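PDB 5AH1: triacylglycerol lipase from Clostridium botulinum, which hydrolyses synthetic polyesters and probably triacylglycerols, as a zinc-binding esterase of the alpha/beta-hydrolase fold. Local coordinates for residues 150-156 and 299-303; 401-406 and 414-418. All coordinates share one frame; numbering follows the deposited sequence. Where two conformers were deposited one is given.

Interaction 1 of 2, residues 150-156 and 299-303; sequences HAKKFKH and STKDI. With ZN (zinc ion), chain B.
The ring of Phe154 lies between Asp302 CB, over one face, and the CG of Lys153, over the other, while Lys301 CE, His150 CG and a water lie at its edge, near its plane. This sandwich sits beside a zinc site of two histidines and two aspartates, as in related bacterial family I.5 lipases; His150, His156 and Asp302 are joined by Asp130, tying helix 148-154 to the loop 300-303. Asp302 CB is 3.8 Å from the centroid of the Phe154 ring and 22° off its normal, a CH-pi contact, and the carboxylate is stacked on the ring but tilted. Phe154 CD2 in turn lies against a face of the His150 imidazole, which also stacks with Trp129.

Zinc is gripped by NE2 of His150 at 2.1 Å, NE2 of His156 at 2.1 Å and Asp302 OD2 at 2.0 Å. The carboxylate is almost coplanar with the His156 ring, its OD2 at that ring's edge, but stands 74° from the His150 ring. With CG turned anti to the backbone N (chi1 -171°), Asp302 reaches across to the metal with OD2. Its OD1 takes a hydrogen bond from Ser127, which probably helps to fix the carboxylate's rotation. The water joins the segments, donating to Phe154 O and hydrogen-bonded to Thr300 OG1, which also accepts from Asp302 N at 2.9 Å in an ST turn.

Interaction 2 of 2, residues 401-406 and 414-418; sequences DVIEQY and QWNAM
Two parallel strands, 403-405 and 415-417, form one border of the central sheet of the alpha/beta-hydrolase fold, with 403-405 outermost and 415-417 next to strand 327-331. Ile403 pairs with Trp415, Glu404 with Asn416 and Gln405 with Ala417. Four backbone bonds join them: Trp415 N to Val402 O, Glu404 N to Trp415 O, Ala417 N to Glu404 O and Tyr406 N to Ala417 O.

At the start, the indole of Trp415 reaches Asp401: Trp415 NE1 to Asp401 OD2 is 2.9 Å, the N-H pointing nearly straight at it (169°). The acceptor lies in the indole plane, while OD2 is met on its anti side, with the donor 28° out of the carboxylate plane; the other oxygen, OD1, is held by the backbone N of Ala322. On the face shared with the indole, Ile403 CG1 packs on Trp415 CB at 3.9 Å and Gln405 NE2 comes within 3.4 Å of Ala417 CB.

On the face of Glu404 and Asn416, Gln414 NE2 gives Glu404 OE2 a hydrogen bond of 3.1 Å. The bond lies close to the amide plane but comes down from above the carboxylate, and the two planes are 72° apart. Beyond the strands, Met418 bends at chi2 and chi3 to bring its thioether back to Tyr406 in a Met-aromatic contact: SD sits obliquely 3.6 Å from Tyr406 CD1, and CE lies over the ring's face, 3.9 Å from its centroid.

In the fold
Interaction 1 precedes interaction 2 along the chain, and the two lie well apart, with centres about 33 Å from each other and nearest atoms about 19 Å apart. Both belong to the lipase-like part of the chain. Interaction 1 ties helix 148-154 to the loop between helices 296-299 and 304-308, outside the central sheet, through a zinc that brings Asp302 to ligands at least 146 positions earlier in the chain. Interaction 2, joined by a short connection, belongs to the seven-stranded parallel sheet, at the border opposite strand 117-120. One contact is thus a metal-bound link among peripheral elements, the other the edge of the hydrolase core.

Interaction 1 of 2, residues 150-156 and 299-303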
loop_
_atom_site.group_PDB
_atom_site.type_symbol
_atom_site.label_atom_id
_atom_site.label_comp_id
_atom_site.label_asym_id
_atom_site.label_seq_id
_atom_site.Cartn_x
_atom_site.Cartn_y
_atom_site.Cartn_z
ATOM N N HIS A 150 -5.549 -0.434 22.425
ATOM C CA HIS A 150 -4.877 0.414 21.457
ATOM C C HIS A 150 -5.395 1.837 21.517
ATOM O O HIS A 150 -4.612 2.796 21.562
ATOM C CB HIS A 150 -5.105 -0.155 20.058
ATOM C CG HIS A 150 -4.587 0.720 18.967
ATOM N ND1 HIS A 150 -3.358 0.530 18.366
ATOM C CD2 HIS A 150 -5.140 1.791 18.352
ATOM C CE1 HIS A 150 -3.183 1.449 17.433
ATOM N NE2 HIS A 150 -4.244 2.238 17.413
ATOM N N ALA A 151 -6.713 1.990 21.539
ATOM C CA ALA A 151 -7.291 3.328 21.522
ATOM C C ALA A 151 -6.912 4.098 22.792
ATOM O O ALA A 151 -6.673 5.307 22.760
ATOM C CB ALA A 151 -8.797 3.244 21.362
ATOM N N LYS A 152 -6.840 3.397 23.915
ATOM C CA LYS A 152 -6.436 4.034 25.150
ATOM C C LYS A 152 -4.965 4.440 25.090
ATOM O O LYS A 152 -4.603 5.547 25.495
ATOM C CB LYS A 152 -6.673 3.120 26.350
ATOM C CG LYS A 152 -6.294 3.777 27.668
ATOM C CD LYS A 152 -6.643 2.889 28.845
ATOM C CE LYS A 152 -6.229 3.517 30.175
ATOM N NZ LYS A 152 -6.637 2.659 31.332
ATOM N N LYS A 153 -4.111 3.544 24.614
ATOM C CA LYS A 153 -2.690 3.819 24.531
ATOM C C LYS A 153 -2.373 5.023 23.650
ATOM O O LYS A 153 -1.549 5.868 24.010
ATOM C CB LYS A 153 -1.969 2.582 23.995
ATOM C CG LYS A 153 -0.465 2.760 23.822
ATOM C CD LYS A 153 0.184 1.474 23.341
ATOM C CE LYS A 153 1.674 1.642 23.155
ATOM N NZ LYS A 153 2.339 1.811 24.480
ATOM N N PHE A 154 -3.028 5.092 22.493
ATOM C CA PHE A 154 -2.733 6.132 21.517
ATOM C C PHE A 154 -3.657 7.349 21.623
ATOM O O PHE A 154 -3.494 8.323 20.895
ATOM C CB PHE A 154 -2.687 5.525 20.114
ATOM C CG PHE A 154 -1.501 4.626 19.914
ATOM C CD1 PHE A 154 -0.218 5.128 19.939
ATOM C CD2 PHE A 154 -1.664 3.266 19.729
ATOM C CE1 PHE A 154 0.874 4.297 19.767
ATOM C CE2 PHE A 154 -0.569 2.430 19.557
ATOM C CZ PHE A 154 0.703 2.949 19.577
ATOM N N LYS A 155 -4.599 7.301 22.562
ATOM C CA LYS A 155 -5.487 8.423 22.862
ATOM C C LYS A 155 -6.336 8.832 21.672
ATOM O O LYS A 155 -6.391 9.989 21.283
ATOM C CB LYS A 155 -4.681 9.608 23.389
ATOM C CG LYS A 155 -3.770 9.243 24.557
ATOM C CD LYS A 155 -2.872 10.396 24.962
ATOM C CE LYS A 155 -1.939 9.996 26.107
ATOM N NZ LYS A 155 -1.046 8.837 25.773
ATOM N N HIS A 156 -7.014 7.848 21.099
ATOM C CA HIS A 156 -8.006 8.097 20.062
ATOM C C HIS A 156 -9.249 7.247 20.283
ATOM O O HIS A 156 -9.316 6.457 21.214
ATOM C CB HIS A 156 -7.408 8.015 18.634
ATOM C CG HIS A 156 -7.090 6.638 18.095
ATOM N ND1 HIS A 156 -8.035 5.664 17.851
ATOM C CD2 HIS A 156 -5.919 6.140 17.619
ATOM C CE1 HIS A 156 -7.450 4.616 17.293
ATOM N NE2 HIS A 156 -6.169 4.884 17.123
ATOM N N SER A 299 3.472 13.961 17.038
ATOM C CA SER A 299 3.084 13.711 18.434
ATOM C C SER A 299 2.571 12.308 18.716
ATOM O O SER A 299 2.162 12.009 19.834
ATOM C CB SER A 299 2.017 14.709 18.872
ATOM O OG SER A 299 2.535 16.034 18.815
ATOM N N THR A 300 2.588 11.445 17.701
ATOM C CA THR A 300 2.218 10.042 17.884
ATOM C C THR A 300 2.976 9.136 16.923
ATOM O O THR A 300 3.339 9.556 15.816
ATOM C CB THR A 300 0.694 9.817 17.682
ATOM O OG1 THR A 300 0.361 8.461 17.994
ATOM C CG2 THR A 300 0.239 10.110 16.241
ATOM N N LYS A 301 3.237 7.902 17.330
ATOM C CA LYS A 301 3.723 6.922 16.364
ATOM C C LYS A 301 2.569 6.199 15.669
ATOM O O LYS A 301 2.809 5.412 14.755
ATOM C CB LYS A 301 4.695 5.938 17.005
ATOM C CG LYS A 301 4.103 5.004 18.019
ATOM C CD LYS A 301 5.184 4.032 18.473
ATOM C CE LYS A 301 4.668 2.952 19.423
ATOM N NZ LYS A 301 5.800 2.080 19.882
ATOM N N ASP A 302 1.327 6.459 16.087
ATOM C CA ASP A 302 0.170 5.796 15.468
ATOM C C ASP A 302 -0.354 6.537 14.238
ATOM O O ASP A 302 -1.520 6.944 14.198
ATOM C CB ASP A 302 -0.928 5.653 16.528
ATOM C CG ASP A 302 -2.095 4.785 16.084
ATOM O OD1 ASP A 302 -1.874 3.749 15.408
ATOM O OD2 ASP A 302 -3.241 5.129 16.454
ATOM N N ILE A 303 0.509 6.717 13.242
ATOM C CA ILE A 303 0.177 7.497 12.045
ATOM C C ILE A 303 1.024 6.975 10.870
ATOM O O ILE A 303 2.061 6.365 11.092
ATOM C CB ILE A 303 0.382 9.014 12.353
ATOM C CG1 ILE A 303 -0.343 9.897 11.337
ATOM C CG2 ILE A 303 1.858 9.332 12.496
ATOM C CD1 ILE A 303 -1.864 9.826 11.425
HETATM ZN ZN ZN B . -4.687 3.827 16.141
HETATM O O HOH W 1 -0.933 8.892 20.338
#

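Interaction 2 of 2, residues 401-406 and 414-418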
loop_
_atom_site.group_PDB
_atom_site.type_symbol
_atom_site.label_atom_id
_atom_site.label_comp_id
_atom_site.label_asym_id
_atom_site.label_seq_id
_atom_site.Cartn_x
_atom_site.Cartn_y
_atom_site.Cartn_z
ATOM N N ASP A 401 10.940 -13.605 8.747
ATOM C CA ASP A 401 10.348 -14.165 7.529
ATOM C C ASP A 401 11.430 -14.630 6.569
ATOM O O ASP A 401 12.512 -14.031 6.476
ATOM C CB ASP A 401 9.501 -13.121 6.806
ATOM C CG ASP A 401 8.190 -12.792 7.507
ATOM O OD1 ASP A 401 7.915 -13.282 8.626
ATOM O OD2 ASP A 401 7.406 -12.042 6.885
ATOM N N VAL A 402 11.139 -15.711 5.847
ATOM C CA VAL A 402 12.018 -16.196 4.797
ATOM C C VAL A 402 11.631 -15.518 3.496
ATOM O O VAL A 402 10.440 -15.430 3.164
ATOM C CB VAL A 402 11.919 -17.727 4.683
ATOM C CG1 VAL A 402 12.678 -18.253 3.451
ATOM C CG2 VAL A 402 12.466 -18.364 5.944
ATOM N N ILE A 403 12.644 -15.073 2.761
ATOM C CA ILE A 403 12.485 -14.508 1.425
ATOM C C ILE A 403 13.389 -15.252 0.463
ATOM O O ILE A 403 14.588 -15.377 0.707
ATOM C CB ILE A 403 12.869 -12.998 1.399
ATOM C CG1 ILE A 403 12.075 -12.210 2.446
ATOM C CG2 ILE A 403 12.683 -12.403 -0.000
ATOM C CD1 ILE A 403 12.570 -10.787 2.632
ATOM N N GLU A 404 12.819 -15.746 -0.629
ATOM C CA GLU A 404 13.615 -16.330 -1.701
ATOM C C GLU A 404 13.140 -15.768 -3.019
ATOM O O GLU A 404 11.947 -15.536 -3.211
ATOM C CB GLU A 404 13.445 -17.842 -1.756
ATOM C CG GLU A 404 13.843 -18.612 -0.520
ATOM C CD GLU A 404 13.590 -20.117 -0.697
ATOM O OE1 GLU A 404 13.407 -20.567 -1.859
ATOM O OE2 GLU A 404 13.559 -20.852 0.314
ATOM N N GLN A 405 14.070 -15.565 -3.940
ATOM C CA GLN A 405 13.693 -15.160 -5.280
ATOM C C GLN A 405 12.932 -16.298 -5.951
ATOM O O GLN A 405 13.285 -17.468 -5.809
ATOM C CB GLN A 405 14.912 -14.729 -6.101
ATOM C CG GLN A 405 15.706 -13.552 -5.497
ATOM C CD GLN A 405 14.876 -12.281 -5.271
ATOM O OE1 GLN A 405 14.288 -11.724 -6.204
ATOM N NE2 GLN A 405 14.851 -11.806 -4.023
ATOM N N TYR A 406 11.864 -15.948 -6.652
ATOM C CA TYR A 406 11.036 -16.924 -7.329
ATOM C C TYR A 406 11.889 -17.767 -8.261
ATOM O O TYR A 406 12.715 -17.242 -9.005
ATOM C CB TYR A 406 9.949 -16.197 -8.109
ATOM C CG TYR A 406 9.016 -17.116 -8.842
ATOM C CD1 TYR A 406 8.037 -17.830 -8.164
ATOM C CD2 TYR A 406 9.103 -17.259 -10.209
ATOM C CE1 TYR A 406 7.186 -18.679 -8.831
ATOM C CE2 TYR A 406 8.253 -18.101 -10.889
ATOM C CZ TYR A 406 7.288 -18.803 -10.195
ATOM O OH TYR A 406 6.435 -19.647 -10.868
ATOM N N GLN A 414 6.165 -18.219 3.130
ATOM C CA GLN A 414 7.355 -17.407 2.966
ATOM C C GLN A 414 7.159 -16.495 1.755
ATOM O O GLN A 414 6.192 -16.648 1.007
ATOM C CB GLN A 414 8.585 -18.297 2.818
ATOM C CG GLN A 414 8.583 -19.208 1.615
ATOM C CD GLN A 414 9.805 -20.088 1.645
ATOM O OE1 GLN A 414 9.998 -20.864 2.572
ATOM N NE2 GLN A 414 10.666 -19.931 0.667
ATOM N N TRP A 415 8.073 -15.560 1.562
ATOM C CA TRP A 415 8.000 -14.605 0.461
ATOM C C TRP A 415 8.597 -15.161 -0.825
ATOM O O TRP A 415 9.762 -15.541 -0.866
ATOM C CB TRP A 415 8.725 -13.308 0.850
ATOM C CG TRP A 415 8.018 -12.619 1.955
ATOM C CD1 TRP A 415 8.186 -12.820 3.293
ATOM C CD2 TRP A 415 6.945 -11.694 1.815
ATOM N NE1 TRP A 415 7.293 -12.061 4.003
ATOM C CE2 TRP A 415 6.534 -11.336 3.118
ATOM C CE3 TRP A 415 6.329 -11.083 0.720
ATOM C CZ2 TRP A 415 5.494 -10.442 3.339
ATOM C CZ3 TRP A 415 5.301 -10.202 0.933
ATOM C CH2 TRP A 415 4.897 -9.870 2.236
ATOM N N ASN A 416 7.776 -15.150 -1.861
ATOM C CA ASN A 416 8.159 -15.508 -3.222
ATOM C C ASN A 416 8.410 -14.147 -3.878
ATOM O O ASN A 416 7.471 -13.442 -4.256
ATOM C CB ASN A 416 7.045 -16.268 -3.934
ATOM C CG ASN A 416 6.733 -17.599 -3.286
ATOM O OD1 ASN A 416 7.170 -18.645 -3.764
ATOM N ND2 ASN A 416 5.941 -17.590 -2.234
ATOM N N ALA A 417 9.684 -13.759 -3.945
ATOM C CA ALA A 417 10.084 -12.458 -4.478
ATOM C C ALA A 417 10.141 -12.545 -6.002
ATOM O O ALA A 417 10.989 -13.227 -6.574
ATOM C CB ALA A 417 11.421 -12.010 -3.881
ATOM N N MET A 418 9.189 -11.878 -6.648
ATOM C CA MET A 418 8.934 -12.088 -8.067
ATOM C C MET A 418 9.865 -11.223 -8.932
ATOM O O MET A 418 10.525 -10.310 -8.431
ATOM C CB MET A 418 7.442 -11.837 -8.354
ATOM C CG MET A 418 6.531 -12.691 -7.482
ATOM S SD MET A 418 6.763 -14.475 -7.732
ATOM C CE MET A 418 6.075 -14.695 -9.372
HETATM O O HOH W 2 12.231 -9.655 -6.474
#